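Long-range contacts in pyruvate kinase (Cryptosporidium parvum, PDB 6P0Y), which probably catalyses the last step of glycolysis, transferring the phosphoryl group of phosphoenolpyruvate to ADP to yield pyruvate and ATP: residues Gly105-Thr110 and Leu230-Leu235; Val359-Glu364 and Asp373-Met378. All coordinates share one frame; numbering follows the deposited sequence.

Contact 1: Gly105-Thr110 and Leu230-Leu235. With K (potassium ion), chain E.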
ATOM      1  N   GLY A 105      29.013  21.965 -17.246  1.00 33.10           N
ATOM      2  CA  GLY A 105      28.324  23.185 -16.791  1.00 32.72           C
ATOM      3  C   GLY A 105      29.285  24.095 -16.054  1.00 32.59           C
ATOM      4  O   GLY A 105      30.244  23.572 -15.456  1.00 33.10           O
ATOM      5  N   ILE A 106      29.053  25.407 -16.108  1.00 32.43           N
ATOM      6  CA  ILE A 106      29.902  26.430 -15.427  1.00 32.05           C
ATOM      7  C   ILE A 106      29.015  27.241 -14.482  1.00 30.88           C
ATOM      8  O   ILE A 106      28.016  27.830 -14.949  1.00 30.95           O
ATOM      9  CB  ILE A 106      30.644  27.315 -16.446  1.00 32.94           C
ATOM     10  CG1 ILE A 106      31.256  26.469 -17.568  1.00 33.58           C
ATOM     11  CG2 ILE A 106      31.681  28.172 -15.734  1.00 33.30           C
ATOM     12  CD1 ILE A 106      32.191  27.217 -18.486  1.00 33.84           C
ATOM     13  N   MET A 107      29.391  27.258 -13.204  1.00 29.85           N
ATOM     14  CA  MET A 107      28.615  27.833 -12.078  1.00 29.25           C
ATOM     15  C   MET A 107      29.411  28.999 -11.484  1.00 29.39           C
ATOM     16  O   MET A 107      30.595  28.786 -11.149  1.00 28.82           O
ATOM     17  CB  MET A 107      28.372  26.754 -11.014  1.00 28.74           C
ATOM     18  CG  MET A 107      27.922  27.280  -9.667  1.00 28.62           C
ATOM     19  SD  MET A 107      27.656  25.935  -8.487  1.00 27.79           S
ATOM     20  CE  MET A 107      26.023  25.386  -8.976  1.00 27.67           C
ATOM     21  N   LEU A 108      28.792  30.183 -11.386  1.00 29.92           N
ATOM     22  CA  LEU A 108      29.332  31.347 -10.633  1.00 30.17           C
ATOM     23  C   LEU A 108      28.727  31.334  -9.227  1.00 29.92           C
ATOM     24  O   LEU A 108      27.503  31.523  -9.108  1.00 29.97           O
ATOM     25  CB  LEU A 108      29.012  32.658 -11.359  1.00 30.67           C
ATOM     26  CG  LEU A 108      29.693  33.901 -10.775  1.00 31.35           C
ATOM     27  CD1 LEU A 108      29.936  34.961 -11.841  1.00 31.67           C
ATOM     28  CD2 LEU A 108      28.893  34.496  -9.622  1.00 31.33           C
ATOM     29  N   ASP A 109      29.565  31.126  -8.211  1.00 30.42           N
ATOM     30  CA  ASP A 109      29.174  31.145  -6.779  1.00 30.86           C
ATOM     31  C   ASP A 109      29.472  32.546  -6.230  1.00 31.01           C
ATOM     32  O   ASP A 109      30.660  32.893  -6.117  1.00 30.12           O
ATOM     33  CB  ASP A 109      29.879  30.014  -6.027  1.00 31.04           C
ATOM     34  CG  ASP A 109      29.319  29.733  -4.644  1.00 31.23           C
ATOM     35  OD1 ASP A 109      29.118  30.697  -3.883  1.00 31.48           O
ATOM     36  OD2 ASP A 109      29.110  28.548  -4.329  1.00 31.13           O
ATOM     37  N   THR A 110      28.422  33.313  -5.911  1.00 32.46           N
ATOM     38  CA  THR A 110      28.484  34.754  -5.534  1.00 34.20           C
ATOM     39  C   THR A 110      29.188  34.917  -4.183  1.00 36.06           C
ATOM     40  O   THR A 110      29.053  34.015  -3.334  1.00 35.49           O
ATOM     41  CB  THR A 110      27.086  35.385  -5.469  1.00 33.56           C
ATOM     42  OG1 THR A 110      26.344  34.712  -4.451  1.00 33.02           O
ATOM     43  CG2 THR A 110      26.346  35.318  -6.788  1.00 33.35           C
ATOM     44  N   LEU A 230      27.344  31.935 -18.798  1.00 32.27           N
ATOM     45  CA  LEU A 230      27.494  30.814 -17.831  1.00 32.24           C
ATOM     46  C   LEU A 230      26.133  30.124 -17.657  1.00 32.89           C
ATOM     47  O   LEU A 230      25.136  30.625 -18.216  1.00 34.28           O
ATOM     48  CB  LEU A 230      28.043  31.346 -16.504  1.00 32.06           C
ATOM     49  CG  LEU A 230      29.566  31.400 -16.393  1.00 31.93           C
ATOM     50  CD1 LEU A 230      30.160  32.374 -17.397  1.00 31.76           C
ATOM     51  CD2 LEU A 230      29.989  31.770 -14.981  1.00 32.10           C
ATOM     52  N   ASP A 231      26.098  29.014 -16.912  1.00 32.79           N
ATOM     53  CA  ASP A 231      24.943  28.075 -16.856  1.00 32.29           C
ATOM     54  C   ASP A 231      24.239  28.143 -15.492  1.00 31.84           C
ATOM     55  O   ASP A 231      23.004  27.958 -15.465  1.00 29.60           O
ATOM     56  CB  ASP A 231      25.417  26.659 -17.180  1.00 32.39           C
ATOM     57  CG  ASP A 231      26.354  26.630 -18.372  1.00 32.86           C
ATOM     58  OD1 ASP A 231      25.909  27.008 -19.476  1.00 31.96           O
ATOM     59  OD2 ASP A 231      27.532  26.264 -18.179  1.00 33.61           O
ATOM     60  N   PHE A 232      24.979  28.394 -14.405  1.00 31.84           N
ATOM     61  CA  PHE A 232      24.450  28.407 -13.015  1.00 31.62           C
ATOM     62  C   PHE A 232      24.981  29.623 -12.246  1.00 31.05           C
ATOM     63  O   PHE A 232      26.192  29.900 -12.303  1.00 31.22           O
ATOM     64  CB  PHE A 232      24.819  27.107 -12.293  1.00 31.77           C
ATOM     65  CG  PHE A 232      24.448  25.856 -13.046  1.00 31.91           C
ATOM     66  CD1 PHE A 232      23.134  25.421 -13.090  1.00 32.09           C
ATOM     67  CD2 PHE A 232      25.406  25.125 -13.730  1.00 31.99           C
ATOM     68  CE1 PHE A 232      22.786  24.281 -13.795  1.00 31.98           C
ATOM     69  CE2 PHE A 232      25.061  23.981 -14.429  1.00 31.73           C
ATOM     70  CZ  PHE A 232      23.751  23.561 -14.459  1.00 32.39           C
ATOM     71  N   ILE A 233      24.085  30.334 -11.558  1.00 30.39           N
ATOM     72  CA  ILE A 233      24.424  31.296 -10.470  1.00 30.41           C
ATOM     73  C   ILE A 233      24.098  30.605  -9.143  1.00 30.49           C
ATOM     74  O   ILE A 233      22.906  30.362  -8.892  1.00 30.14           O
ATOM     75  CB  ILE A 233      23.660  32.627 -10.626  1.00 30.22           C
ATOM     76  CG1 ILE A 233      24.011  33.329 -11.939  1.00 29.75           C
ATOM     77  CG2 ILE A 233      23.900  33.537  -9.425  1.00 30.50           C
ATOM     78  CD1 ILE A 233      22.988  34.343 -12.386  1.00 29.77           C
ATOM     79  N   ALA A 234      25.119  30.276  -8.352  1.00 31.18           N
ATOM     80  CA  ALA A 234      24.974  29.719  -6.989  1.00 32.10           C
ATOM     81  C   ALA A 234      24.832  30.891  -6.015  1.00 32.74           C
ATOM     82  O   ALA A 234      25.863  31.418  -5.566  1.00 34.61           O
ATOM     83  CB  ALA A 234      26.144  28.826  -6.650  1.00 32.14           C
ATOM     84  N   LEU A 235      23.590  31.291  -5.729  1.00 33.09           N
ATOM     85  CA  LEU A 235      23.249  32.539  -4.996  1.00 32.90           C
ATOM     86  C   LEU A 235      23.476  32.320  -3.495  1.00 32.97           C
ATOM     87  O   LEU A 235      22.685  31.583  -2.874  1.00 33.01           O
ATOM     88  CB  LEU A 235      21.794  32.901  -5.313  1.00 32.92           C
ATOM     89  CG  LEU A 235      21.420  34.374  -5.167  1.00 33.26           C
ATOM     90  CD1 LEU A 235      22.311  35.260  -6.027  1.00 33.84           C
ATOM     91  CD2 LEU A 235      19.955  34.583  -5.523  1.00 33.03           C
TER
HETATM   92  K     K E 603      30.953  32.251  -2.261  1.00 44.87           K
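Met107 lies across Phe232 at about a right angle, its CB 3.8 Å from Phe232 CB. With CG anti to the backbone N (chi1 165°), its chain runs on toward Ala234, and SD comes to 3.7 Å from Ala234 CB; a bend at chi3 then returns CE to Phe232 CB. Asp109 shares this face, its carboxylate beside the Ala234 methyl. OD1 of Asp109 binds potassium at 2.9 Å together with the Thr110 carbonyl, Asn76 and Ser78, while OD2 forms salt bridges with Arg74 and Lys270. Away from that face, Leu230 CD2 approaches Leu108 CB (3.9 Å); Leu230 also crosses Ile106 near a right angle, and both touch Leu89 of helix 82-97. Backbone hydrogen bonds join the parallel strands, from Leu108 N to Phe232 O and from Ala234 N to Leu108 O. At the start of the pair, Asp231 OD2, through its anti lone pair, takes the Ile106 N-H at 2.7 Å. The Ile106 carbonyl in turn receives two N-H groups, those of Asp231 and Phe232. Such neighbouring parallel strands, with a metal ligand at their C-terminal end, are characteristic of the (beta/alpha)8 TIM barrel of pyruvate kinases.

Contact 2: Val359-Glu364 and Asp373-Met378. With ADP (adenosine-5'-diphosphate), chain C.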
ATOM      1  N   VAL A 359      26.708  16.178  -5.828  1.00 31.60           N
ATOM      2  CA  VAL A 359      27.714  16.325  -4.733  1.00 31.18           C
ATOM      3  C   VAL A 359      28.736  17.373  -5.184  1.00 31.03           C
ATOM      4  O   VAL A 359      28.712  17.742  -6.373  1.00 31.31           O
ATOM      5  CB  VAL A 359      28.371  14.978  -4.370  1.00 31.23           C
ATOM      6  CG1 VAL A 359      27.405  14.072  -3.625  1.00 31.19           C
ATOM      7  CG2 VAL A 359      28.938  14.262  -5.585  1.00 31.20           C
ATOM      8  N   MET A 360      29.582  17.858  -4.272  1.00 31.30           N
ATOM      9  CA  MET A 360      30.527  18.968  -4.564  1.00 31.53           C
ATOM     10  C   MET A 360      31.881  18.715  -3.895  1.00 31.99           C
ATOM     11  O   MET A 360      31.905  18.347  -2.702  1.00 31.95           O
ATOM     12  CB  MET A 360      29.969  20.307  -4.073  1.00 31.45           C
ATOM     13  CG  MET A 360      30.736  21.508  -4.596  1.00 31.08           C
ATOM     14  SD  MET A 360      29.854  23.064  -4.334  1.00 30.96           S
ATOM     15  CE  MET A 360      30.523  23.556  -2.746  1.00 30.61           C
ATOM     16  N   LEU A 361      32.958  18.936  -4.650  1.00 32.75           N
ATOM     17  CA  LEU A 361      34.354  18.984  -4.147  1.00 33.62           C
ATOM     18  C   LEU A 361      34.792  20.450  -4.081  1.00 34.18           C
ATOM     19  O   LEU A 361      34.570  21.184  -5.065  1.00 33.85           O
ATOM     20  CB  LEU A 361      35.238  18.157  -5.082  1.00 34.29           C
ATOM     21  CG  LEU A 361      34.889  16.669  -5.132  1.00 34.99           C
ATOM     22  CD1 LEU A 361      35.124  16.105  -6.518  1.00 35.61           C
ATOM     23  CD2 LEU A 361      35.676  15.883  -4.097  1.00 34.79           C
ATOM     24  N   SER A 362      35.357  20.855  -2.940  1.00 34.84           N
ATOM     25  CA  SER A 362      35.785  22.243  -2.632  1.00 34.60           C
ATOM     26  C   SER A 362      37.316  22.291  -2.570  1.00 34.72           C
ATOM     27  O   SER A 362      37.935  22.387  -3.645  1.00 35.31           O
ATOM     28  CB  SER A 362      35.129  22.722  -1.368  1.00 34.53           C
ATOM     29  OG  SER A 362      33.732  22.885  -1.564  1.00 34.68           O
ATOM     30  N   GLY A 363      37.900  22.181  -1.373  1.00 35.40           N
ATOM     31  CA  GLY A 363      39.361  22.145  -1.163  1.00 37.14           C
ATOM     32  C   GLY A 363      40.017  20.969  -1.871  1.00 37.75           C
ATOM     33  O   GLY A 363      41.175  21.121  -2.309  1.00 39.03           O
ATOM     34  N   GLU A 364      39.304  19.843  -1.996  1.00 37.83           N
ATOM     35  CA  GLU A 364      39.839  18.575  -2.560  1.00 38.03           C
ATOM     36  C   GLU A 364      40.308  18.805  -4.002  1.00 38.58           C
ATOM     37  O   GLU A 364      41.276  18.140  -4.406  1.00 39.31           O
ATOM     38  CB  GLU A 364      38.797  17.455  -2.523  1.00 38.56           C
ATOM     39  CG  GLU A 364      38.179  17.213  -1.155  1.00 38.65           C
ATOM     40  CD  GLU A 364      36.789  17.801  -0.975  1.00 38.83           C
ATOM     41  OE1 GLU A 364      36.527  18.885  -1.536  1.00 39.25           O
ATOM     42  OE2 GLU A 364      35.965  17.165  -0.284  1.00 38.21           O
ATOM     43  N   ASP A 373      42.133  11.980  -7.847  1.00 45.31           N
ATOM     44  CA  ASP A 373      41.823  10.878  -6.895  1.00 45.45           C
ATOM     45  C   ASP A 373      40.545  11.227  -6.120  1.00 43.27           C
ATOM     46  O   ASP A 373      39.713  10.325  -5.922  1.00 43.73           O
ATOM     47  CB  ASP A 373      42.999  10.609  -5.952  1.00 46.67           C
ATOM     48  CG  ASP A 373      44.253  10.129  -6.662  1.00 47.18           C
ATOM     49  OD1 ASP A 373      44.133   9.215  -7.499  1.00 46.99           O
ATOM     50  OD2 ASP A 373      45.339  10.680  -6.379  1.00 48.64           O
ATOM     51  N   ALA A 374      40.397  12.490  -5.710  1.00 41.08           N
ATOM     52  CA  ALA A 374      39.231  13.000  -4.952  1.00 39.09           C
ATOM     53  C   ALA A 374      37.950  12.811  -5.776  1.00 37.10           C
ATOM     54  O   ALA A 374      36.974  12.264  -5.224  1.00 37.45           O
ATOM     55  CB  ALA A 374      39.446  14.444  -4.574  1.00 39.17           C
ATOM     56  N   VAL A 375      37.955  13.238  -7.043  1.00 35.59           N
ATOM     57  CA  VAL A 375      36.793  13.112  -7.978  1.00 35.42           C
ATOM     58  C   VAL A 375      36.526  11.623  -8.233  1.00 34.71           C
ATOM     59  O   VAL A 375      35.339  11.233  -8.280  1.00 33.68           O
ATOM     60  CB  VAL A 375      37.021  13.865  -9.305  1.00 35.31           C
ATOM     61  CG1 VAL A 375      35.887  13.620 -10.290  1.00 35.17           C
ATOM     62  CG2 VAL A 375      37.210  15.359  -9.101  1.00 35.15           C
ATOM     63  N   ASN A 376      37.593  10.835  -8.404  1.00 35.00           N
ATOM     64  CA  ASN A 376      37.523   9.374  -8.671  1.00 35.44           C
ATOM     65  C   ASN A 376      36.793   8.685  -7.513  1.00 35.08           C
ATOM     66  O   ASN A 376      35.826   7.943  -7.783  1.00 34.56           O
ATOM     67  CB  ASN A 376      38.905   8.755  -8.895  1.00 35.87           C
ATOM     68  CG  ASN A 376      38.834   7.256  -9.087  1.00 36.90           C
ATOM     69  OD1 ASN A 376      39.401   6.495  -8.307  1.00 39.33           O
ATOM     70  ND2 ASN A 376      38.106   6.823 -10.102  1.00 37.24           N
ATOM     71  N   VAL A 377      37.242   8.929  -6.277  1.00 35.32           N
ATOM     72  CA  VAL A 377      36.650   8.358  -5.030  1.00 36.08           C
ATOM     73  C   VAL A 377      35.165   8.741  -4.970  1.00 36.56           C
ATOM     74  O   VAL A 377      34.326   7.829  -4.799  1.00 36.17           O
ATOM     75  CB  VAL A 377      37.409   8.832  -3.776  1.00 36.69           C
ATOM     76  CG1 VAL A 377      36.598   8.632  -2.504  1.00 37.54           C
ATOM     77  CG2 VAL A 377      38.765   8.154  -3.651  1.00 36.60           C
ATOM     78  N   MET A 378      34.864  10.038  -5.102  1.00 36.57           N
ATOM     79  CA  MET A 378      33.486  10.595  -5.042  1.00 36.37           C
ATOM     80  C   MET A 378      32.586   9.826  -6.014  1.00 36.12           C
ATOM     81  O   MET A 378      31.455   9.474  -5.623  1.00 36.51           O
ATOM     82  CB  MET A 378      33.468  12.081  -5.413  1.00 36.87           C
ATOM     83  CG  MET A 378      32.115  12.738  -5.200  1.00 37.18           C
ATOM     84  SD  MET A 378      31.636  12.780  -3.454  1.00 38.62           S
ATOM     85  CE  MET A 378      32.204  14.419  -3.000  1.00 38.06           C
TER
HETATM   86  PB  ADP C 601      35.734  28.708   0.893  1.00 50.62           P
HETATM   87  O1B ADP C 601      36.241  30.138   0.962  1.00 49.65           O
HETATM   88  O2B ADP C 601      36.770  27.809   1.597  1.00 50.93           O
HETATM   89  O3B ADP C 601      34.356  28.515   1.436  1.00 50.26           O
HETATM   90  PA  ADP C 601      35.708  26.926  -1.381  1.00 48.75           P
HETATM   91  O1A ADP C 601      35.843  27.210  -2.861  1.00 49.62           O
HETATM   92  O2A ADP C 601      34.523  26.153  -0.942  1.00 49.16           O
HETATM   93  O3A ADP C 601      35.759  28.339  -0.656  1.00 50.77           O
HETATM   94  O5' ADP C 601      37.071  26.281  -0.820  1.00 49.85           O
HETATM   95  C5' ADP C 601      38.209  25.794  -1.562  1.00 50.21           C
HETATM   96  C4' ADP C 601      39.461  26.561  -1.198  1.00 49.99           C
HETATM   97  O4' ADP C 601      40.350  26.585  -2.336  1.00 50.55           O
HETATM   98  C3' ADP C 601      39.269  28.020  -0.780  1.00 50.55           C
HETATM   99  O3' ADP C 601      39.170  28.136   0.634  1.00 49.41           O
HETATM  100  C2' ADP C 601      40.551  28.689  -1.281  1.00 51.22           C
HETATM  101  O2' ADP C 601      41.608  28.551  -0.337  1.00 52.41           O
HETATM  102  C1' ADP C 601      40.830  27.897  -2.562  1.00 50.75           C
HETATM  103  N9  ADP C 601      40.183  28.428  -3.761  1.00 49.62           N
HETATM  104  C8  ADP C 601      38.921  28.153  -4.218  1.00 48.63           C
HETATM  105  N7  ADP C 601      38.601  28.784  -5.323  1.00 48.20           N
HETATM  106  C5  ADP C 601      39.734  29.529  -5.615  1.00 48.85           C
HETATM  107  C6  ADP C 601      40.040  30.427  -6.660  1.00 48.70           C
HETATM  108  N6  ADP C 601      39.211  30.708  -7.670  1.00 47.81           N
HETATM  109  N1  ADP C 601      41.254  31.021  -6.643  1.00 49.18           N
HETATM  110  C2  ADP C 601      42.101  30.727  -5.650  1.00 49.90           C
HETATM  111  N3  ADP C 601      41.929  29.890  -4.620  1.00 49.84           N
HETATM  112  C4  ADP C 601      40.718  29.320  -4.660  1.00 49.67           C
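Leu361 lays its two methyls over one side of helix 371-387, crossing Val375 at about a right angle with CD1 3.4 Å from Val375 CG2. The other branch, Leu361 CD2, lies over the first turn of segment 373-378, 4.1 Å from Ala374 CB, and also meets the end of Met378. Leu361 and Met378 slide past one another in opposite directions, leaving Met378 CE 3.9 Å from Leu361 CD2. Met378 can do this because its chain bends at both chi2 (65°) and chi3 (95°), folding the thioether over toward the strand. Its CG and SD meet Val359 tip to tip, with Val359 CG2 3.5 Å from Met378 CG. Val359 and Leu361 therefore offer a common apolar face to the helix, whereas the intervening Met360 turns its CB away from the helix, and its side chain lies near that of Arg74.

This is the packing of the eighth strand of a TIM barrel against helix 371-387, which comes after the short helix 363-366: the two run almost antiparallel, at 164°, with their axes 9.8 Å apart. Helix 59-68 flanks Val375 and helix 342-353 flanks Met378, while Ile48 of the first strand touches both Val359 and Leu361.

Beyond the strand, the Glu364 and Ala374 CB atoms meet at 3.7 Å. The carboxylate of Glu364 turns back on its own segment: OE1 accepts the Ser362 N-H at 2.7 Å, nearly along its C-O axis, and OE2 accepts the backbone N-H of Leu331. Both carboxylate oxygens are thus engaged, next to the turn where Ser362 and Gly363 lie alongside ADP, with Gly363 N 3.6 Å from ADP C5'.

Overall arrangement
Contacts 1 and 2 sample one closed eight-stranded barrel in two ways, the first joining its third and fourth strands and the second setting its eighth strand against an outer helix. Their centres lie 18 Å apart, and their nearest atoms approach to about 5 Å without touching. The catalytic end of the barrel brings them together: contact 1 ends at potassium, and contact 2 leads into the loop beside ADP. Arg74, which binds ADP, lies near both, its side chain about 3 Å from that of Asp109 and about 4 Å from that of Met360. A magnesium ion sits about 7 Å from the side chain of Asp109 and about 6 Å from that of Met360.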